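Local coordinates for protein retinol dehydratase (Spodoptera frugiperda, PDB 1FMJ) that binds retinol and adenosine-3'-5'-diphosphate and, as a sulfotransferase-family enzyme, probably dehydrates retinol through a sulfated intermediate, at residues I104-F109 with R144-L150; D65-Y71 with V178-L183; T79-W84 with M99-Y103. One frame throughout, in Å; residues are numbered along the deposited sequence.

Contact 1 (I104-F109 with R144-L150); sequences IYLDGF and RPGSSLL. With RTL (retinol), chain H.
At the outer strand 104-105 of the parallel sheet, Ile104 and, just past the strand, Leu106 meet the start of helix 146-152 through branched apolar side chains. Ile104 reaches two helix residues at once: its CG2 touches Leu149 CB at 3.6 Å, and its CD1 lies 3.5 Å from Leu150 CD2. CG2 stands anti to the backbone N and CG1 anti to the carbonyl carbon (chi1 -71°), which turns both branches to the helix. Leu106 crosses Leu150 at about a right angle, CD1 to CD1 at 3.8 Å. Here the chain of this sulfotransferase fold leaves the sheet in a type I turn from Tyr105 to Gly108. Leu106 O receives a C-H...O contact from Gly146 CA at 3.2 Å; a CB on Gly146 would collide with that oxygen. Leu106 O also lies in plane at the edge of the Phe109 ring, one face of which takes a CH-pi contact from Pro145 CA, 4.1 Å from the ring centroid. Pro145 is the helix N-cap, and its O accepts a bond from Ser148 OG. Tyr105 leaves the backbone away from the helix, and its ring lines the retinol pocket: its OH is 3.2 Å from C15 of retinol, and its ring also meets Lys162 and His164.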
loop_
_atom_site.group_PDB
_atom_site.type_symbol
_atom_site.label_atom_id
_atom_site.label_comp_id
_atom_site.label_asym_id
_atom_site.label_seq_id
_atom_site.Cartn_x
_atom_site.Cartn_y
_atom_site.Cartn_z
ATOM N N ILE A 104 2.529 -4.033 -11.404
ATOM C CA ILE A 104 2.425 -2.640 -11.789
ATOM C C ILE A 104 1.785 -2.001 -10.574
ATOM O O ILE A 104 0.769 -2.481 -10.067
ATOM C CB ILE A 104 1.504 -2.416 -12.996
ATOM C CG1 ILE A 104 2.172 -2.950 -14.264
ATOM C CG2 ILE A 104 1.184 -0.911 -13.135
ATOM C CD1 ILE A 104 1.323 -2.817 -15.499
ATOM N N TYR A 105 2.409 -0.943 -10.087
ATOM C CA TYR A 105 1.915 -0.226 -8.933
ATOM C C TYR A 105 0.982 0.821 -9.520
ATOM O O TYR A 105 1.425 1.865 -9.975
ATOM C CB TYR A 105 3.097 0.416 -8.205
ATOM C CG TYR A 105 2.773 1.044 -6.874
ATOM C CD1 TYR A 105 3.787 1.580 -6.088
ATOM C CD2 TYR A 105 1.462 1.129 -6.411
ATOM C CE1 TYR A 105 3.514 2.191 -4.872
ATOM C CE2 TYR A 105 1.173 1.738 -5.197
ATOM C CZ TYR A 105 2.209 2.269 -4.432
ATOM O OH TYR A 105 1.945 2.886 -3.232
ATOM N N LEU A 106 -0.313 0.513 -9.522
ATOM C CA LEU A 106 -1.331 1.391 -10.084
ATOM C C LEU A 106 -1.290 2.843 -9.607
ATOM O O LEU A 106 -1.288 3.773 -10.426
ATOM C CB LEU A 106 -2.718 0.791 -9.820
ATOM C CG LEU A 106 -3.907 1.475 -10.508
ATOM C CD1 LEU A 106 -3.638 1.595 -12.002
ATOM C CD2 LEU A 106 -5.177 0.670 -10.253
ATOM N N ASP A 107 -1.253 3.048 -8.292
ATOM C CA ASP A 107 -1.228 4.399 -7.752
ATOM C C ASP A 107 0.148 4.925 -7.328
ATOM O O ASP A 107 0.245 5.961 -6.679
ATOM C CB ASP A 107 -2.238 4.524 -6.594
ATOM C CG ASP A 107 -2.119 3.404 -5.564
ATOM O OD1 ASP A 107 -2.095 2.216 -5.949
ATOM O OD2 ASP A 107 -2.079 3.717 -4.356
ATOM N N GLY A 108 1.212 4.222 -7.704
ATOM C CA GLY A 108 2.545 4.672 -7.335
ATOM C C GLY A 108 2.936 6.043 -7.880
ATOM O O GLY A 108 3.568 6.853 -7.197
ATOM N N PHE A 109 2.551 6.319 -9.117
ATOM C CA PHE A 109 2.901 7.584 -9.746
ATOM C C PHE A 109 2.480 8.830 -8.983
ATOM O O PHE A 109 3.224 9.801 -8.939
ATOM C CB PHE A 109 2.276 7.656 -11.129
ATOM C CG PHE A 109 0.805 7.923 -11.100
ATOM C CD1 PHE A 109 0.317 9.213 -11.279
ATOM C CD2 PHE A 109 -0.091 6.896 -10.843
ATOM C CE1 PHE A 109 -1.044 9.472 -11.202
ATOM C CE2 PHE A 109 -1.457 7.148 -10.762
ATOM C CZ PHE A 109 -1.932 8.443 -10.943
ATOM N N ARG A 144 4.716 8.521 -15.250
ATOM C CA ARG A 144 3.755 7.820 -16.089
ATOM C C ARG A 144 2.502 7.411 -15.313
ATOM O O ARG A 144 2.582 6.679 -14.328
ATOM C CB ARG A 144 4.412 6.576 -16.667
ATOM C CG ARG A 144 5.727 6.864 -17.361
ATOM C CD ARG A 144 6.464 5.576 -17.640
ATOM N NE ARG A 144 5.696 4.697 -18.511
ATOM C CZ ARG A 144 6.002 3.424 -18.731
ATOM N NH1 ARG A 144 7.061 2.888 -18.136
ATOM N NH2 ARG A 144 5.254 2.687 -19.548
ATOM N N PRO A 145 1.324 7.881 -15.747
ATOM C CA PRO A 145 0.090 7.516 -15.044
ATOM C C PRO A 145 -0.030 5.995 -14.900
ATOM O O PRO A 145 0.406 5.241 -15.774
ATOM C CB PRO A 145 -0.996 8.102 -15.935
ATOM C CG PRO A 145 -0.321 9.345 -16.487
ATOM C CD PRO A 145 1.053 8.827 -16.843
ATOM N N GLY A 146 -0.613 5.548 -13.793
ATOM C CA GLY A 146 -0.763 4.123 -13.567
ATOM C C GLY A 146 -1.547 3.411 -14.654
ATOM O O GLY A 146 -1.195 2.296 -15.056
ATOM N N SER A 147 -2.606 4.056 -15.140
ATOM C CA SER A 147 -3.440 3.458 -16.170
ATOM C C SER A 147 -2.671 3.163 -17.454
ATOM O O SER A 147 -2.903 2.141 -18.096
ATOM C CB SER A 147 -4.638 4.361 -16.477
ATOM O OG SER A 147 -4.218 5.611 -16.981
ATOM N N SER A 148 -1.756 4.048 -17.836
ATOM C CA SER A 148 -0.993 3.808 -19.055
ATOM C C SER A 148 -0.058 2.619 -18.879
ATOM O O SER A 148 0.221 1.899 -19.835
ATOM C CB SER A 148 -0.204 5.058 -19.466
ATOM O OG SER A 148 0.719 5.459 -18.471
ATOM N N LEU A 149 0.416 2.399 -17.654
ATOM C CA LEU A 149 1.312 1.274 -17.394
ATOM C C LEU A 149 0.559 -0.035 -17.633
ATOM O O LEU A 149 1.044 -0.915 -18.334
ATOM C CB LEU A 149 1.837 1.311 -15.955
ATOM C CG LEU A 149 2.714 2.483 -15.493
ATOM C CD1 LEU A 149 2.899 2.391 -13.985
ATOM C CD2 LEU A 149 4.060 2.460 -16.193
ATOM N N LEU A 150 -0.631 -0.158 -17.055
ATOM C CA LEU A 150 -1.441 -1.362 -17.229
ATOM C C LEU A 150 -1.797 -1.573 -18.696
ATOM O O LEU A 150 -1.598 -2.655 -19.243
ATOM C CB LEU A 150 -2.749 -1.261 -16.432
ATOM C CG LEU A 150 -2.735 -1.202 -14.905
ATOM C CD1 LEU A 150 -4.177 -1.241 -14.403
ATOM C CD2 LEU A 150 -1.957 -2.379 -14.339
HETATM C C1 RTL H . 10.531 9.919 -3.565
HETATM C C2 RTL H . 10.473 11.455 -3.847
HETATM C C3 RTL H . 10.183 11.782 -5.307
HETATM C C4 RTL H . 9.990 10.938 -6.564
HETATM C C5 RTL H . 10.094 9.483 -6.100
HETATM C C6 RTL H . 10.322 8.977 -4.810
HETATM C C7 RTL H . 10.384 7.521 -4.512
HETATM C C8 RTL H . 9.289 6.731 -4.312
HETATM C C9 RTL H . 9.340 5.294 -4.015
HETATM C C10 RTL H . 8.137 4.634 -3.838
HETATM C C11 RTL H . 7.862 3.213 -3.532
HETATM C C12 RTL H . 6.954 3.082 -2.508
HETATM C C13 RTL H . 6.320 1.956 -1.793
HETATM C C14 RTL H . 5.419 1.869 -0.769
HETATM C C15 RTL H . 3.988 1.743 -1.089
HETATM O O1 RTL H . 3.607 0.442 -1.239
HETATM C C16 RTL H . 9.424 9.805 -2.498
HETATM C C17 RTL H . 11.891 9.760 -2.867
HETATM C C18 RTL H . 9.937 8.552 -7.312
HETATM C C19 RTL H . 10.702 4.580 -3.911
HETATM C C20 RTL H . 6.877 0.669 -2.424
#

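Contact 2 (D65-Y71 with V178-L183); sequences DVFVASY and VKMVYL
The Tyr182 ring carries Ser70 CA over one face, a CH-pi contact 4.1 Å from the ring centroid and offset toward the rim, while Ala69 O approaches obliquely. Its CG is anti to the backbone N (chi1 -180°), which leans the ring along strand 66-70, with CD1 4.0 Å from Ala69 CB. The ring also meets Phe245 of the next strand, and its hydroxyl is hydrogen-bonded to His230. The Phe67 ring is approached obliquely by Val178 CG2, 3.8 Å from its CD1, and by Met180 CE; the bend of Met180 at chi3 (-70°) folds that methyl back to 3.8 Å from Phe67 CB. Met180 SD rests on Ala69 CB as well. Phe67, Ala69, Met180 and Tyr182 all lie on one face of the sheet, while Val68, Val181 and Leu183 lie on the other, against helix 76-87. Within the sheet the two backbones are joined by four good parallel-sheet bonds: Phe67 N to Lys179 O (2.8 Å), Val181 N to Phe67 O, Ala69 N to Val181 O, and Leu183 N to Ala69 O. A weak one from Lys179 N to Asp65 O precedes them. Beyond the last, a water accepts from Tyr71 N, donates to Leu183 O at 2.7 Å and is held weakly by Tyr182 OH. Replacing Tyr182 by an alanine would remove the ring and hydroxyl, and is likely to uncover Ser70 CA and leave His230 and this water each short of a partner. Strand 66-70 runs parallel to 179-184, their directions 21° apart, at the middle of the parallel alpha/beta sheet of the P-loop-like sulfotransferase fold, and leads straight into the family's phosphosulfate-binding loop, close to the bound adenosine-3'-5'-diphosphate.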
loop_
_atom_site.group_PDB
_atom_site.type_symbol
_atom_site.label_atom_id
_atom_site.label_comp_id
_atom_site.label_asym_id
_atom_site.label_seq_id
_atom_site.Cartn_x
_atom_site.Cartn_y
_atom_site.Cartn_z
ATOM N N ASP A 65 -6.528 -10.689 -15.011
ATOM C CA ASP A 65 -5.916 -9.710 -14.113
ATOM C C ASP A 65 -6.049 -10.171 -12.664
ATOM O O ASP A 65 -7.072 -10.737 -12.280
ATOM C CB ASP A 65 -6.609 -8.344 -14.220
ATOM C CG ASP A 65 -6.331 -7.637 -15.522
ATOM O OD1 ASP A 65 -5.497 -8.131 -16.297
ATOM O OD2 ASP A 65 -6.947 -6.575 -15.765
ATOM N N VAL A 66 -5.020 -9.923 -11.862
ATOM C CA VAL A 66 -5.078 -10.266 -10.450
ATOM C C VAL A 66 -4.583 -9.055 -9.677
ATOM O O VAL A 66 -3.488 -8.557 -9.931
ATOM C CB VAL A 66 -4.204 -11.480 -10.100
ATOM C CG1 VAL A 66 -4.294 -11.760 -8.598
ATOM C CG2 VAL A 66 -4.666 -12.695 -10.885
ATOM N N PHE A 67 -5.393 -8.579 -8.741
ATOM C CA PHE A 67 -5.036 -7.403 -7.949
ATOM C C PHE A 67 -4.729 -7.721 -6.505
ATOM O O PHE A 67 -5.370 -8.570 -5.893
ATOM C CB PHE A 67 -6.182 -6.383 -7.918
ATOM C CG PHE A 67 -6.341 -5.576 -9.168
ATOM C CD1 PHE A 67 -6.668 -6.179 -10.374
ATOM C CD2 PHE A 67 -6.232 -4.188 -9.119
ATOM C CE1 PHE A 67 -6.888 -5.413 -11.510
ATOM C CE2 PHE A 67 -6.451 -3.415 -10.251
ATOM C CZ PHE A 67 -6.782 -4.031 -11.451
ATOM N N VAL A 68 -3.744 -7.022 -5.961
ATOM C CA VAL A 68 -3.415 -7.143 -4.555
ATOM C C VAL A 68 -3.624 -5.706 -4.087
ATOM O O VAL A 68 -2.912 -4.784 -4.513
ATOM C CB VAL A 68 -1.966 -7.586 -4.334
ATOM C CG1 VAL A 68 -1.672 -7.639 -2.843
ATOM C CG2 VAL A 68 -1.754 -8.963 -4.954
ATOM N N ALA A 69 -4.629 -5.519 -3.240
ATOM C CA ALA A 69 -4.984 -4.199 -2.751
ATOM C C ALA A 69 -4.962 -4.161 -1.237
ATOM O O ALA A 69 -5.029 -5.199 -0.578
ATOM C CB ALA A 69 -6.372 -3.811 -3.270
ATOM N N SER A 70 -4.882 -2.961 -0.688
ATOM C CA SER A 70 -4.829 -2.813 0.759
ATOM C C SER A 70 -4.577 -1.380 1.129
ATOM O O SER A 70 -4.222 -0.566 0.276
ATOM C CB SER A 70 -3.646 -3.603 1.309
ATOM O OG SER A 70 -2.451 -3.014 0.815
ATOM N N TYR A 71 -4.764 -1.064 2.406
ATOM C CA TYR A 71 -4.395 0.261 2.858
ATOM C C TYR A 71 -2.905 -0.040 3.092
ATOM O O TYR A 71 -2.569 -1.112 3.600
ATOM C CB TYR A 71 -5.046 0.651 4.178
ATOM C CG TYR A 71 -4.517 1.991 4.608
ATOM C CD1 TYR A 71 -5.024 3.168 4.058
ATOM C CD2 TYR A 71 -3.389 2.079 5.419
ATOM C CE1 TYR A 71 -4.409 4.398 4.292
ATOM C CE2 TYR A 71 -2.768 3.297 5.656
ATOM C CZ TYR A 71 -3.278 4.451 5.083
ATOM O OH TYR A 71 -2.605 5.636 5.245
ATOM N N VAL A 178 -12.037 -9.173 -12.667
ATOM C CA VAL A 178 -10.773 -9.545 -12.047
ATOM C C VAL A 178 -10.859 -10.099 -10.638
ATOM O O VAL A 178 -11.862 -9.927 -9.943
ATOM C CB VAL A 178 -9.809 -8.326 -12.038
ATOM C CG1 VAL A 178 -9.806 -7.680 -13.406
ATOM C CG2 VAL A 178 -10.232 -7.304 -10.979
ATOM N N LYS A 179 -9.797 -10.783 -10.230
ATOM C CA LYS A 179 -9.722 -11.329 -8.890
ATOM C C LYS A 179 -8.892 -10.352 -8.064
ATOM O O LYS A 179 -7.972 -9.707 -8.579
ATOM C CB LYS A 179 -9.077 -12.716 -8.908
ATOM C CG LYS A 179 -9.954 -13.753 -9.589
ATOM C CD LYS A 179 -9.355 -15.140 -9.544
ATOM C CE LYS A 179 -10.226 -16.110 -10.319
ATOM N NZ LYS A 179 -11.637 -16.097 -9.820
ATOM N N MET A 180 -9.228 -10.231 -6.788
ATOM C CA MET A 180 -8.528 -9.315 -5.898
ATOM C C MET A 180 -8.354 -9.893 -4.506
ATOM O O MET A 180 -9.257 -10.544 -3.976
ATOM C CB MET A 180 -9.297 -7.988 -5.798
ATOM C CG MET A 180 -8.807 -7.037 -4.685
ATOM S SD MET A 180 -9.680 -5.425 -4.652
ATOM C CE MET A 180 -9.032 -4.692 -6.152
ATOM N N VAL A 181 -7.174 -9.671 -3.929
ATOM C CA VAL A 181 -6.891 -10.109 -2.568
ATOM C C VAL A 181 -6.652 -8.812 -1.816
ATOM O O VAL A 181 -5.729 -8.067 -2.132
ATOM C CB VAL A 181 -5.626 -10.986 -2.475
ATOM C CG1 VAL A 181 -5.441 -11.467 -1.037
ATOM C CG2 VAL A 181 -5.753 -12.184 -3.403
ATOM N N TYR A 182 -7.492 -8.531 -0.832
ATOM C CA TYR A 182 -7.354 -7.307 -0.073
ATOM C C TYR A 182 -6.895 -7.611 1.337
ATOM O O TYR A 182 -7.475 -8.449 2.036
ATOM C CB TYR A 182 -8.683 -6.559 -0.040
ATOM C CG TYR A 182 -8.643 -5.261 0.727
ATOM C CD1 TYR A 182 -8.528 -4.043 0.067
ATOM C CD2 TYR A 182 -8.754 -5.251 2.119
ATOM C CE1 TYR A 182 -8.530 -2.832 0.772
ATOM C CE2 TYR A 182 -8.754 -4.057 2.832
ATOM C CZ TYR A 182 -8.647 -2.852 2.155
ATOM O OH TYR A 182 -8.698 -1.672 2.865
ATOM N N LEU A 183 -5.843 -6.919 1.749
ATOM C CA LEU A 183 -5.289 -7.097 3.081
ATOM C C LEU A 183 -5.631 -5.945 4.013
ATOM O O LEU A 183 -5.588 -4.773 3.617
ATOM C CB LEU A 183 -3.771 -7.249 3.005
ATOM C CG LEU A 183 -3.215 -8.679 3.050
ATOM C CD1 LEU A 183 -3.545 -9.314 4.393
ATOM C CD2 LEU A 183 -3.794 -9.503 1.907
HETATM O O HOH W 1 -6.479 -2.303 4.281
#

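Contact 3 (T79-W84 with M99-Y103); sequences TQELVW and MSLRY
Gln80 and Tyr103 form the tight inner half of this contact. Gln80 lies across one face of the Tyr103 ring, CG 3.8 Å from the centroid in a CH-pi contact and OE1 3.3 Å from Tyr103 CG. At the far end of the ring, Tyr103 OH donates to Gln80 O at 2.7 Å, in the carbonyl plane and on a lone pair; the same oxygen takes the helical bond from Trp84 N, so two donors grip it. Arg102 CD sits over the six-membered ring of Trp84, 3.6 Å from its centroid, while the guanidinium stands nearly upright to the indole (87°). The bend of Arg102 at chi3 (-76°) carries NH1 and NH2 to one oxygen, Glu81 OE2, in an end-on salt bridge (3.0 and 3.2 Å). Met99 CE lies against that oxygen, and Glu81 OE1 is held by His281. By contrast, the side at Trp84, a partly exposed residue, is bridged by water: a water in the indole plane accepts from Trp84 NE1 at 3.0 Å and donates to Arg102 O. The short helix 99-102 thus docks on helix 76-87, with Val83 packed on Val66 and Phe160 of the parallel sheet, Tyr103 on Val68, and Phe160 also meeting the rings of Trp84 and Tyr103.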
loop_
_atom_site.group_PDB
_atom_site.type_symbol
_atom_site.label_atom_id
_atom_site.label_comp_id
_atom_site.label_asym_id
_atom_site.label_seq_id
_atom_site.Cartn_x
_atom_site.Cartn_y
_atom_site.Cartn_z
ATOM N N THR A 79 1.724 -10.816 0.369
ATOM C CA THR A 79 0.638 -11.272 -0.484
ATOM C C THR A 79 1.056 -11.279 -1.947
ATOM O O THR A 79 0.766 -12.227 -2.676
ATOM C CB THR A 79 -0.599 -10.370 -0.322
ATOM O OG1 THR A 79 -0.948 -10.286 1.062
ATOM C CG2 THR A 79 -1.785 -10.938 -1.103
ATOM N N GLN A 80 1.736 -10.223 -2.384
ATOM C CA GLN A 80 2.177 -10.158 -3.777
ATOM C C GLN A 80 3.065 -11.344 -4.126
ATOM O O GLN A 80 2.938 -11.927 -5.195
ATOM C CB GLN A 80 2.957 -8.877 -4.047
ATOM C CG GLN A 80 2.091 -7.650 -4.168
ATOM C CD GLN A 80 2.903 -6.408 -4.382
ATOM O OE1 GLN A 80 3.516 -6.230 -5.430
ATOM N NE2 GLN A 80 2.918 -5.535 -3.385
ATOM N N GLU A 81 3.968 -11.687 -3.218
ATOM C CA GLU A 81 4.888 -12.791 -3.449
ATOM C C GLU A 81 4.150 -14.113 -3.488
ATOM O O GLU A 81 4.370 -14.925 -4.393
ATOM C CB GLU A 81 5.964 -12.823 -2.365
ATOM C CG GLU A 81 7.053 -13.871 -2.599
ATOM C CD GLU A 81 8.001 -13.525 -3.741
ATOM O OE1 GLU A 81 8.970 -14.285 -3.949
ATOM O OE2 GLU A 81 7.790 -12.501 -4.426
ATOM N N LEU A 82 3.277 -14.332 -2.504
ATOM C CA LEU A 82 2.499 -15.562 -2.446
ATOM C C LEU A 82 1.688 -15.719 -3.727
ATOM O O LEU A 82 1.746 -16.755 -4.392
ATOM C CB LEU A 82 1.542 -15.537 -1.251
ATOM C CG LEU A 82 2.161 -15.588 0.142
ATOM C CD1 LEU A 82 1.063 -15.438 1.201
ATOM C CD2 LEU A 82 2.905 -16.898 0.314
ATOM N N VAL A 83 0.934 -14.673 -4.060
ATOM C CA VAL A 83 0.089 -14.663 -5.248
ATOM C C VAL A 83 0.865 -14.886 -6.545
ATOM O O VAL A 83 0.381 -15.561 -7.450
ATOM C CB VAL A 83 -0.688 -13.318 -5.357
ATOM C CG1 VAL A 83 -1.363 -13.200 -6.717
ATOM C CG2 VAL A 83 -1.730 -13.224 -4.251
ATOM N N TRP A 84 2.064 -14.326 -6.650
ATOM C CA TRP A 84 2.827 -14.492 -7.876
ATOM C C TRP A 84 3.338 -15.909 -8.013
ATOM O O TRP A 84 3.243 -16.505 -9.078
ATOM C CB TRP A 84 4.014 -13.527 -7.931
ATOM C CG TRP A 84 4.505 -13.278 -9.334
ATOM C CD1 TRP A 84 4.043 -12.333 -10.210
ATOM C CD2 TRP A 84 5.529 -14.000 -10.028
ATOM N NE1 TRP A 84 4.718 -12.424 -11.404
ATOM C CE2 TRP A 84 5.636 -13.435 -11.321
ATOM C CE3 TRP A 84 6.367 -15.070 -9.685
ATOM C CZ2 TRP A 84 6.553 -13.903 -12.273
ATOM C CZ3 TRP A 84 7.280 -15.536 -10.635
ATOM C CH2 TRP A 84 7.363 -14.950 -11.912
ATOM N N MET A 99 10.230 -7.420 -7.556
ATOM C CA MET A 99 8.785 -7.386 -7.373
ATOM C C MET A 99 8.221 -6.203 -8.156
ATOM O O MET A 99 7.161 -6.294 -8.770
ATOM C CB MET A 99 8.462 -7.238 -5.880
ATOM C CG MET A 99 6.986 -7.161 -5.533
ATOM S SD MET A 99 6.133 -8.723 -5.776
ATOM C CE MET A 99 6.565 -9.578 -4.271
ATOM N N SER A 100 8.952 -5.095 -8.145
ATOM C CA SER A 100 8.516 -3.898 -8.848
ATOM C C SER A 100 8.412 -4.119 -10.357
ATOM O O SER A 100 7.832 -3.302 -11.062
ATOM C CB SER A 100 9.462 -2.738 -8.546
ATOM O OG SER A 100 10.788 -3.049 -8.926
ATOM N N LEU A 101 8.976 -5.218 -10.851
ATOM C CA LEU A 101 8.901 -5.539 -12.273
ATOM C C LEU A 101 7.817 -6.592 -12.517
ATOM O O LEU A 101 7.335 -6.752 -13.635
ATOM C CB LEU A 101 10.254 -6.065 -12.785
ATOM C CG LEU A 101 11.295 -5.067 -13.331
ATOM C CD1 LEU A 101 11.399 -3.848 -12.435
ATOM C CD2 LEU A 101 12.651 -5.755 -13.447
ATOM N N ARG A 102 7.432 -7.314 -11.472
ATOM C CA ARG A 102 6.419 -8.346 -11.621
ATOM C C ARG A 102 5.006 -7.792 -11.424
ATOM O O ARG A 102 4.025 -8.386 -11.873
ATOM C CB ARG A 102 6.704 -9.494 -10.647
ATOM C CG ARG A 102 7.884 -10.380 -11.079
ATOM C CD ARG A 102 8.181 -11.488 -10.062
ATOM N NE ARG A 102 8.879 -10.962 -8.895
ATOM C CZ ARG A 102 8.767 -11.448 -7.665
ATOM N NH1 ARG A 102 7.968 -12.484 -7.419
ATOM N NH2 ARG A 102 9.464 -10.898 -6.677
ATOM N N TYR A 103 4.924 -6.640 -10.765
ATOM C CA TYR A 103 3.653 -5.979 -10.497
ATOM C C TYR A 103 3.677 -4.527 -10.961
ATOM O O TYR A 103 4.713 -3.870 -10.924
ATOM C CB TYR A 103 3.352 -5.965 -8.991
ATOM C CG TYR A 103 2.764 -7.238 -8.431
ATOM C CD1 TYR A 103 3.561 -8.343 -8.153
ATOM C CD2 TYR A 103 1.405 -7.319 -8.148
ATOM C CE1 TYR A 103 3.017 -9.497 -7.602
ATOM C CE2 TYR A 103 0.849 -8.469 -7.598
ATOM C CZ TYR A 103 1.662 -9.550 -7.329
ATOM O OH TYR A 103 1.104 -10.669 -6.776
HETATM O O HOH W 2 4.623 -10.482 -13.714
#

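Contacts 2 and 3 are buried, whereas contact 1 is only partly so and lies at the margin of the sheet. Contact 2 rests mainly on backbone bonds between two inner strands; contact 1 has no hydrogen bond across it and relies on branched apolar groups, a close glycine and a proline over an aromatic face; contact 3 combines a salt bridge with aromatic faces. Contacts 1 and 2 both involve strands of the same parallel sheet and touch where Leu106 packs on Phe67. Contact 3 meets the face of contact 2 that bears Val68, Val181 and Leu183, through Thr79 and Tyr103. Contacts 3 and 1 are joined by the chain itself, helix 99-102 passing directly into strand 104-105.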